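Local coordinates for uncharacterized protein (Bacillus cereus, PDB 5F2H) that is of unknown specific function but is probably a hydrolase of the alpha/beta hydrolase superfamily, at residues Tyr48-Tyr52 / Val67-Ala71; Phe207-Arg212 / Ala232-Glu237; Tyr256-Gln262 / Phe286-Leu292. All coordinates share one frame. Residues are numbered along the deposited sequence.

Contact 1 of 3, residues Tyr48-Tyr52 / Val67-Ala71; sequences YNFKY and VMKEA
Two consecutive helices, 44-58 and 61-74, fold back on each other as a helical hairpin, and residues 48-52 and 67-71 face each other across it. Both segments are regular helix, and their short axes run antiparallel at 162° (signed crossing angle -162°), 9.4 Å apart at closest approach. The register pairs Tyr-48 with Ala-71 (CA to CA 6.3 Å) and Tyr-52 with Val-67 (CA to CA 5.6 Å); 379 Å² is buried in all. Tyr-48, chi1 m, points its CB toward the partner helix, with Tyr-48 CB 3.7 Å from Ala-71 CB. Its ring passes beside Val-67, Tyr-48 CD1 lying 4.1 Å from Val-67 CG1, and carries the hydroxyl on to Glu-70, whose extended chain (chi1 and chi2 t) brings OE2 within 2.4 Å of Tyr-48 OH, a very short hydrogen bond donated by the tyrosine. Lys-51 CB touches Val-67 CG1 at 3.9 Å while its amine leads away. Tyr-52, one turn after Tyr-48, takes chi1 p. Tyr-52 CB is 3.6 Å from Val-67 CG1, and selenomethionine Met-68 covers one ring face: Met-68 CG stands 4.2 Å from the Tyr-52 centroid, 3° off the normal, as a CH-pi contact, and Met-68 SE stands 4.4 Å from the Tyr-52 centroid, 23° off, as a Met-aromatic contact. Met-68 also packs on Phe-99 of helix 97-115. Such a hairpin is consistent with the TPR-like N-terminal region. Chemically, two tyrosines use their hydrocarbon surface to pack against valine, alanine and methionine, and the one direct hydrogen bond lies at the edge of this apolar seam.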
loop_
_atom_site.group_PDB
_atom_site.type_symbol
_atom_site.label_atom_id
_atom_site.label_comp_id
_atom_site.label_asym_id
_atom_site.label_seq_id
_atom_site.Cartn_x
_atom_site.Cartn_y
_atom_site.Cartn_z
ATOM N N TYR B 48 39.033 15.207 -5.512
ATOM C CA TYR B 48 40.243 15.990 -5.781
ATOM C C TYR B 48 41.074 16.195 -4.540
ATOM O O TYR B 48 42.299 16.166 -4.617
ATOM C CB TYR B 48 39.958 17.362 -6.401
ATOM C CG TYR B 48 39.578 17.324 -7.862
ATOM C CD1 TYR B 48 40.559 17.246 -8.836
ATOM C CD2 TYR B 48 38.261 17.426 -8.272
ATOM C CE1 TYR B 48 40.239 17.241 -10.175
ATOM C CE2 TYR B 48 37.927 17.417 -9.616
ATOM C CZ TYR B 48 38.920 17.334 -10.562
ATOM O OH TYR B 48 38.609 17.323 -11.901
ATOM N N ASN B 49 40.419 16.437 -3.405
ATOM C CA ASN B 49 41.138 16.662 -2.176
ATOM C C ASN B 49 41.983 15.440 -1.973
ATOM O O ASN B 49 43.199 15.552 -1.822
ATOM C CB ASN B 49 40.197 16.908 -1.002
ATOM C CG ASN B 49 40.934 17.244 0.281
ATOM O OD1 ASN B 49 42.136 17.519 0.283
ATOM N ND2 ASN B 49 40.202 17.272 1.377
ATOM N N PHE B 50 41.367 14.261 -2.016
ATOM C CA PHE B 50 42.149 13.024 -1.860
ATOM C C PHE B 50 43.330 12.950 -2.821
ATOM O O PHE B 50 44.459 12.661 -2.403
ATOM C CB PHE B 50 41.282 11.779 -1.979
ATOM C CG PHE B 50 40.581 11.392 -0.699
ATOM C CD1 PHE B 50 39.523 12.134 -0.193
ATOM C CD2 PHE B 50 40.925 10.218 -0.051
ATOM C CE1 PHE B 50 38.886 11.761 0.985
ATOM C CE2 PHE B 50 40.277 9.834 1.111
ATOM C CZ PHE B 50 39.261 10.612 1.635
ATOM N N LYS B 51 43.096 13.279 -4.084
ATOM C CA LYS B 51 44.180 13.221 -5.063
ATOM C C LYS B 51 45.381 14.111 -4.760
ATOM O O LYS B 51 46.501 13.612 -4.641
ATOM C CB LYS B 51 43.682 13.468 -6.491
ATOM C CG LYS B 51 42.792 12.367 -7.029
ATOM C CD LYS B 51 42.347 12.638 -8.451
ATOM C CE LYS B 51 41.473 11.491 -8.954
ATOM N NZ LYS B 51 41.084 11.609 -10.388
ATOM N N TYR B 52 45.168 15.411 -4.613
ATOM C CA TYR B 52 46.308 16.280 -4.361
ATOM C C TYR B 52 46.927 16.091 -2.971
ATOM O O TYR B 52 48.123 16.298 -2.794
ATOM C CB TYR B 52 46.005 17.754 -4.648
ATOM C CG TYR B 52 45.028 18.445 -3.727
ATOM C CD1 TYR B 52 45.430 18.893 -2.474
ATOM C CD2 TYR B 52 43.746 18.764 -4.153
ATOM C CE1 TYR B 52 44.550 19.568 -1.636
ATOM C CE2 TYR B 52 42.872 19.460 -3.335
ATOM C CZ TYR B 52 43.279 19.850 -2.077
ATOM O OH TYR B 52 42.415 20.505 -1.236
ATOM N N VAL B 67 46.720 19.487 -9.733
ATOM C CA VAL B 67 45.508 18.802 -9.292
ATOM C C VAL B 67 44.729 19.864 -8.537
ATOM O O VAL B 67 43.564 20.105 -8.812
ATOM C CB VAL B 67 45.808 17.607 -8.370
ATOM C CG1 VAL B 67 44.522 16.973 -7.856
ATOM C CG2 VAL B 67 46.623 16.565 -9.098
HETATM N N MSE B 68 45.417 20.524 -7.610
HETATM C CA MSE B 68 44.846 21.590 -6.800
HETATM C C MSE B 68 44.297 22.649 -7.710
HETATM O O MSE B 68 43.107 22.963 -7.644
HETATM C CB MSE B 68 45.934 22.116 -5.871
HETATM C CG MSE B 68 45.338 22.777 -4.644
HETATM SE SE MSE B 68 46.653 22.795 -3.180
HETATM C CE MSE B 68 45.440 23.478 -1.790
ATOM N N LYS B 69 45.133 23.177 -8.604
ATOM C CA LYS B 69 44.686 24.214 -9.555
ATOM C C LYS B 69 43.398 23.852 -10.245
ATOM O O LYS B 69 42.459 24.632 -10.268
ATOM C CB LYS B 69 45.713 24.476 -10.657
ATOM C CG LYS B 69 46.988 25.175 -10.233
ATOM C CD LYS B 69 47.925 25.356 -11.420
ATOM C CE LYS B 69 49.173 26.134 -11.024
ATOM N NZ LYS B 69 50.123 26.288 -12.160
ATOM N N GLU B 70 43.357 22.669 -10.824
ATOM C CA GLU B 70 42.163 22.254 -11.523
ATOM C C GLU B 70 40.943 22.393 -10.619
ATOM O O GLU B 70 40.043 23.197 -10.881
ATOM C CB GLU B 70 42.327 20.825 -12.027
ATOM C CG GLU B 70 41.133 20.300 -12.790
ATOM C CD GLU B 70 41.374 18.896 -13.325
ATOM O OE1 GLU B 70 42.498 18.646 -13.805
ATOM O OE2 GLU B 70 40.440 18.054 -13.318
ATOM N N ALA B 71 40.953 21.637 -9.530
ATOM C CA ALA B 71 39.873 21.633 -8.553
ATOM C C ALA B 71 39.363 23.008 -8.165
ATOM O O ALA B 71 38.166 23.286 -8.230
ATOM C CB ALA B 71 40.359 20.937 -7.293
#

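Contact 2 of 3, residues Phe207-Arg212 / Ala232-Glu237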
loop_
_atom_site.group_PDB
_atom_site.type_symbol
_atom_site.label_atom_id
_atom_site.label_comp_id
_atom_site.label_asym_id
_atom_site.label_seq_id
_atom_site.Cartn_x
_atom_site.Cartn_y
_atom_site.Cartn_z
ATOM N N PHE B 207 -21.571 -12.893 -6.322
ATOM C CA PHE B 207 -22.513 -13.782 -5.668
ATOM C C PHE B 207 -23.576 -14.189 -6.716
ATOM O O PHE B 207 -24.187 -13.316 -7.336
ATOM C CB PHE B 207 -23.105 -13.017 -4.450
ATOM C CG PHE B 207 -24.173 -13.755 -3.719
ATOM C CD1 PHE B 207 -23.850 -14.755 -2.820
ATOM C CD2 PHE B 207 -25.496 -13.475 -3.951
ATOM C CE1 PHE B 207 -24.831 -15.500 -2.198
ATOM C CE2 PHE B 207 -26.491 -14.187 -3.297
ATOM C CZ PHE B 207 -26.160 -15.201 -2.421
ATOM N N SER B 208 -23.780 -15.497 -6.929
ATOM C CA SER B 208 -24.742 -16.029 -7.936
ATOM C C SER B 208 -24.498 -15.391 -9.304
ATOM O O SER B 208 -23.351 -15.276 -9.725
ATOM C CB SER B 208 -26.198 -15.797 -7.518
ATOM O OG SER B 208 -26.525 -16.518 -6.357
ATOM N N ALA B 209 -25.573 -14.914 -9.939
ATOM C CA ALA B 209 -25.529 -14.249 -11.223
ATOM C C ALA B 209 -24.474 -13.201 -11.254
ATOM O O ALA B 209 -23.987 -12.837 -12.301
ATOM C CB ALA B 209 -26.872 -13.589 -11.531
ATOM N N GLY B 210 -24.149 -12.644 -10.108
ATOM C CA GLY B 210 -23.132 -11.622 -10.082
ATOM C C GLY B 210 -21.849 -12.276 -10.480
ATOM O O GLY B 210 -21.136 -11.799 -11.345
ATOM N N ALA B 211 -21.576 -13.411 -9.863
ATOM C CA ALA B 211 -20.354 -14.135 -10.163
ATOM C C ALA B 211 -20.340 -14.569 -11.646
ATOM O O ALA B 211 -19.270 -14.626 -12.243
ATOM C CB ALA B 211 -20.183 -15.319 -9.216
ATOM N N ARG B 212 -21.517 -14.811 -12.236
ATOM C CA ARG B 212 -21.616 -15.227 -13.638
ATOM C C ARG B 212 -21.033 -14.184 -14.579
ATOM O O ARG B 212 -20.117 -14.497 -15.360
ATOM C CB ARG B 212 -23.063 -15.539 -14.068
ATOM C CG ARG B 212 -23.066 -16.177 -15.466
ATOM C CD ARG B 212 -24.295 -16.851 -16.107
ATOM N NE ARG B 212 -25.460 -16.043 -16.405
ATOM C CZ ARG B 212 -26.396 -16.376 -17.304
ATOM N NH1 ARG B 212 -26.244 -17.407 -18.151
ATOM N NH2 ARG B 212 -27.431 -15.564 -17.477
ATOM N N ALA B 232 -21.314 -19.037 -4.089
ATOM C CA ALA B 232 -22.497 -19.648 -4.687
ATOM C C ALA B 232 -22.752 -19.189 -6.126
ATOM O O ALA B 232 -23.885 -18.875 -6.497
ATOM C CB ALA B 232 -23.703 -19.329 -3.822
ATOM N N PRO B 233 -21.703 -19.155 -6.944
ATOM C CA PRO B 233 -21.849 -18.733 -8.339
ATOM C C PRO B 233 -22.873 -19.538 -9.132
ATOM O O PRO B 233 -23.025 -20.751 -8.914
ATOM C CB PRO B 233 -20.465 -18.983 -8.930
ATOM C CG PRO B 233 -19.898 -20.071 -8.089
ATOM C CD PRO B 233 -20.426 -19.851 -6.704
ATOM N N TRP B 234 -23.582 -18.848 -10.021
ATOM C CA TRP B 234 -24.591 -19.462 -10.852
ATOM C C TRP B 234 -23.996 -19.500 -12.242
ATOM O O TRP B 234 -23.880 -18.468 -12.909
ATOM C CB TRP B 234 -25.891 -18.681 -10.790
ATOM C CG TRP B 234 -26.946 -19.296 -11.594
ATOM C CD1 TRP B 234 -27.542 -20.515 -11.365
ATOM C CD2 TRP B 234 -27.673 -18.688 -12.655
ATOM N NE1 TRP B 234 -28.530 -20.744 -12.296
ATOM C CE2 TRP B 234 -28.642 -19.633 -13.096
ATOM C CE3 TRP B 234 -27.580 -17.459 -13.308
ATOM C CZ2 TRP B 234 -29.515 -19.379 -14.158
ATOM C CZ3 TRP B 234 -28.456 -17.204 -14.375
ATOM C CH2 TRP B 234 -29.413 -18.162 -14.781
ATOM N N LEU B 235 -23.629 -20.708 -12.669
ATOM C CA LEU B 235 -22.986 -20.927 -13.942
ATOM C C LEU B 235 -23.693 -22.026 -14.707
ATOM O O LEU B 235 -23.201 -23.158 -14.747
ATOM C CB LEU B 235 -21.556 -21.346 -13.634
ATOM C CG LEU B 235 -20.867 -20.299 -12.752
ATOM C CD1 LEU B 235 -19.599 -20.809 -12.072
ATOM C CD2 LEU B 235 -20.621 -19.029 -13.554
ATOM N N PRO B 236 -24.801 -21.672 -15.391
ATOM C CA PRO B 236 -25.640 -22.600 -16.154
ATOM C C PRO B 236 -25.103 -23.100 -17.513
ATOM O O PRO B 236 -25.606 -24.099 -18.034
ATOM C CB PRO B 236 -26.918 -21.787 -16.366
ATOM C CG PRO B 236 -26.448 -20.370 -16.435
ATOM C CD PRO B 236 -25.140 -20.270 -15.702
ATOM N N GLU B 237 -24.118 -22.419 -18.087
ATOM C CA GLU B 237 -23.557 -22.810 -19.381
ATOM C C GLU B 237 -22.100 -23.151 -19.190
ATOM O O GLU B 237 -21.271 -22.826 -20.036
ATOM C CB GLU B 237 -23.611 -21.617 -20.332
ATOM C CG GLU B 237 -25.000 -21.052 -20.582
ATOM C CD GLU B 237 -24.963 -19.611 -21.089
ATOM O OE1 GLU B 237 -24.047 -18.862 -20.681
ATOM O OE2 GLU B 237 -25.891 -19.192 -21.818
#
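This is a buried turn-against-loop contact at the C-terminal ends of two central, adjacent strands of the parallel sheet, where the junction of strand 202-207 with helix 209-219 meets the loop that follows strand 227-231. The junction fits a nucleophile elbow, as in alpha/beta hydrolases: Ser-208 has the strained backbone angles 52/-132 expected of that turn, and its OG is hydrogen-bonded to His-294 NE2, an arrangement consistent with a catalytic serine-histidine pair. As modelled, a CB on Gly-210 would come within 3.0 Å of Phe-207 O. The backbones come very near, Ser-208 CA being 4.0 Å from Pro-233 CA and in CA-H...O contact with Ala-232 O at 3.3 Å. Farther along, Ala-211 CB packs on Pro-233 CB at 3.7 Å, and Ala-209 CB on Trp-234 CE3 at 4.3 Å. Arg-212, the residue most covered here (112 Å²), runs along the loop, its end coming nearer to it: Arg-212 CB is 3.3 Å from Trp-234 O, Trp-234 CZ3 lies over one face of the guanidinium, 3.7 Å from Arg-212 NH2, and Arg-212 NH1 makes a long salt bridge to Glu-237 OE1 at 3.7 Å. A bound Tris molecule, probably from the crystallisation liquor, sits about 4 Å from the Trp-234 side chain, which may mark a pocket. The chemistry thus combines close backbone and small-residue packing, including the CA-H...O contact, with one loose charge pair.

Contact 3 of 3, residues Tyr256-Gln262 / Phe286-Leu292; sequences YVVCGDQ and FKVVPNL
Phe-286, Asp-261 and Lys-287 lose the most surface in this parallel strand pair; the short axes of 256-260 and 286-289 lie 4.7 Å apart at 19°. Phe-286 pairs with Val-257 (CA to CA 4.8 Å). With chi1 t, its ring edge follows the neighbouring strand, Phe-286 CD1 3.9 Å from Val-257 CG1 and Phe-286 CE1 4.1 Å from Cys-259 CB. Lys-287, paired with Val-258, bonds through Lys-287 N to Val-257 O (2.9 Å) and Cys-259 N to Lys-287 O (3.1 Å); Lys-287 CD lies 3.9 Å from Tyr-256 OH, itself bonded to Glu-306, while the lysine's end leads away. These strands form a beta-alpha-beta unit with helix 267-279, whose Val-274 packs against Phe-286; 284-289 is one of the sheet's two outer strands within this chain. Cys-259 pairs with Val-288 (CA to CA 5.2 Å), Gly-260 with Val-289 (CA to CA 4.7 Å). Val-289 N bonds Cys-259 O (3.0 Å), and the ladder runs on through Asp-261 N to Val-289 O (3.2 Å). Asp-261 OD1 (chi1 p) lies 2.7 Å from Asn-291 N, in the type II turn Val-289 to Leu-292.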
loop_
_atom_site.group_PDB
_atom_site.type_symbol
_atom_site.label_atom_id
_atom_site.label_comp_id
_atom_site.label_asym_id
_atom_site.label_seq_id
_atom_site.Cartn_x
_atom_site.Cartn_y
_atom_site.Cartn_z
ATOM N N TYR B 256 -10.859 -18.649 -5.773
ATOM C CA TYR B 256 -11.284 -19.077 -4.461
ATOM C C TYR B 256 -12.783 -19.132 -4.622
ATOM O O TYR B 256 -13.413 -18.120 -4.901
ATOM C CB TYR B 256 -10.876 -18.060 -3.399
ATOM C CG TYR B 256 -10.973 -18.575 -1.968
ATOM C CD1 TYR B 256 -12.190 -18.620 -1.295
ATOM C CD2 TYR B 256 -9.830 -18.967 -1.275
ATOM C CE1 TYR B 256 -12.268 -19.069 0.014
ATOM C CE2 TYR B 256 -9.897 -19.407 0.030
ATOM C CZ TYR B 256 -11.118 -19.454 0.670
ATOM O OH TYR B 256 -11.177 -19.912 1.963
ATOM N N VAL B 257 -13.336 -20.335 -4.554
ATOM C CA VAL B 257 -14.771 -20.540 -4.710
ATOM C C VAL B 257 -15.343 -21.127 -3.427
ATOM O O VAL B 257 -14.737 -22.010 -2.810
ATOM C CB VAL B 257 -15.063 -21.486 -5.882
ATOM C CG1 VAL B 257 -16.556 -21.746 -5.992
ATOM C CG2 VAL B 257 -14.504 -20.898 -7.166
ATOM N N VAL B 258 -16.517 -20.640 -3.042
ATOM C CA VAL B 258 -17.158 -21.092 -1.850
ATOM C C VAL B 258 -18.601 -21.356 -2.163
ATOM O O VAL B 258 -19.207 -20.603 -2.905
ATOM C CB VAL B 258 -17.110 -19.975 -0.764
ATOM C CG1 VAL B 258 -17.841 -20.415 0.508
ATOM C CG2 VAL B 258 -15.671 -19.576 -0.431
ATOM N N CYS B 259 -19.157 -22.403 -1.585
ATOM C CA CYS B 259 -20.564 -22.713 -1.775
ATOM C C CYS B 259 -21.027 -23.629 -0.666
ATOM O O CYS B 259 -20.254 -24.449 -0.150
ATOM C CB CYS B 259 -20.840 -23.362 -3.109
ATOM S SG CYS B 259 -22.597 -23.704 -3.345
ATOM N N GLY B 260 -22.288 -23.464 -0.288
ATOM C CA GLY B 260 -22.887 -24.261 0.771
ATOM C C GLY B 260 -23.539 -25.520 0.227
ATOM O O GLY B 260 -24.235 -25.484 -0.794
ATOM N N ASP B 261 -23.373 -26.619 0.961
ATOM C CA ASP B 261 -23.918 -27.918 0.567
ATOM C C ASP B 261 -25.443 -28.082 0.624
ATOM O O ASP B 261 -25.940 -29.186 0.420
ATOM C CB ASP B 261 -23.260 -29.023 1.391
ATOM C CG ASP B 261 -23.502 -28.865 2.871
ATOM O OD1 ASP B 261 -24.020 -27.804 3.285
ATOM O OD2 ASP B 261 -23.163 -29.799 3.624
ATOM N N GLN B 262 -26.182 -27.012 0.909
ATOM C CA GLN B 262 -27.652 -27.075 0.960
ATOM C C GLN B 262 -28.241 -26.106 -0.063
ATOM O O GLN B 262 -29.441 -25.834 -0.061
ATOM C CB GLN B 262 -28.147 -26.674 2.351
ATOM C CG GLN B 262 -27.584 -27.507 3.492
ATOM C CD GLN B 262 -28.036 -28.949 3.459
ATOM O OE1 GLN B 262 -29.128 -29.263 2.985
ATOM N NE2 GLN B 262 -27.226 -29.828 4.035
ATOM N N PHE B 286 -11.499 -24.681 -3.586
ATOM C CA PHE B 286 -12.941 -24.766 -3.376
ATOM C C PHE B 286 -13.244 -25.131 -1.952
ATOM O O PHE B 286 -12.620 -26.028 -1.384
ATOM C CB PHE B 286 -13.552 -25.771 -4.342
ATOM C CG PHE B 286 -15.003 -26.045 -4.111
ATOM C CD1 PHE B 286 -15.920 -25.002 -4.032
ATOM C CD2 PHE B 286 -15.484 -27.344 -4.189
ATOM C CE1 PHE B 286 -17.273 -25.256 -3.882
ATOM C CE2 PHE B 286 -16.837 -27.608 -4.065
ATOM C CZ PHE B 286 -17.735 -26.561 -3.908
ATOM N N LYS B 287 -14.213 -24.434 -1.376
ATOM C CA LYS B 287 -14.567 -24.682 -0.011
ATOM C C LYS B 287 -16.060 -24.832 0.149
ATOM O O LYS B 287 -16.833 -23.929 -0.142
ATOM C CB LYS B 287 -14.006 -23.569 0.870
ATOM C CG LYS B 287 -14.159 -23.859 2.350
ATOM C CD LYS B 287 -13.332 -22.912 3.200
ATOM C CE LYS B 287 -13.449 -23.262 4.675
ATOM N NZ LYS B 287 -13.050 -24.666 4.969
ATOM N N VAL B 288 -16.460 -26.007 0.594
ATOM C CA VAL B 288 -17.858 -26.300 0.815
ATOM C C VAL B 288 -18.147 -26.030 2.284
ATOM O O VAL B 288 -17.429 -26.517 3.162
ATOM C CB VAL B 288 -18.158 -27.775 0.524
ATOM C CG1 VAL B 288 -19.613 -28.099 0.829
ATOM C CG2 VAL B 288 -17.814 -28.093 -0.923
ATOM N N VAL B 289 -19.172 -25.239 2.566
ATOM C CA VAL B 289 -19.503 -24.955 3.943
ATOM C C VAL B 289 -20.700 -25.818 4.275
ATOM O O VAL B 289 -21.726 -25.751 3.609
ATOM C CB VAL B 289 -19.793 -23.465 4.188
ATOM C CG1 VAL B 289 -20.117 -23.211 5.658
ATOM C CG2 VAL B 289 -18.589 -22.633 3.770
ATOM N N PRO B 290 -20.561 -26.657 5.303
ATOM C CA PRO B 290 -21.666 -27.526 5.669
ATOM C C PRO B 290 -22.921 -26.792 6.156
ATOM O O PRO B 290 -22.834 -25.679 6.691
ATOM C CB PRO B 290 -21.073 -28.398 6.784
ATOM C CG PRO B 290 -19.893 -27.649 7.299
ATOM C CD PRO B 290 -19.365 -26.880 6.139
ATOM N N ASN B 291 -24.080 -27.406 5.907
ATOM C CA ASN B 291 -25.379 -26.886 6.323
ATOM C C ASN B 291 -25.826 -25.572 5.700
ATOM O O ASN B 291 -26.998 -25.223 5.800
ATOM C CB ASN B 291 -25.383 -26.723 7.849
ATOM C CG ASN B 291 -25.013 -28.005 8.577
ATOM O OD1 ASN B 291 -25.140 -29.113 8.041
ATOM N ND2 ASN B 291 -24.567 -27.861 9.821
ATOM N N LEU B 292 -24.917 -24.853 5.048
ATOM C CA LEU B 292 -25.241 -23.558 4.446
ATOM C C LEU B 292 -26.068 -23.670 3.169
ATOM O O LEU B 292 -25.805 -24.515 2.341
ATOM C CB LEU B 292 -23.946 -22.799 4.154
ATOM C CG LEU B 292 -24.056 -21.397 3.555
ATOM C CD1 LEU B 292 -24.848 -20.445 4.448
ATOM C CD2 LEU B 292 -22.667 -20.838 3.298
#

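In the fold
Read from the N terminus, the three contacts close in series, none nesting in or crossing another. Contact 1 closes first, over 14 mostly helical residues, within the N-terminal helical region. Its centre is 76 Å from the centre of each of the others, on the opposite side of the chain's centre. Contact 2 closes over 19 residues, bringing together the ends of two adjacent central strands, and contact 3 spans 23 residues to add the edge strand 284-289. These last two lie 14 Å apart between centres and touch: Ala-232 N is 2.9 Å from Val-258 O, a probable hydrogen bond, and Pro-233 CG packs 4.3 Å from Val-257 CG1. Together they join the putative elbow to the sheet's edge.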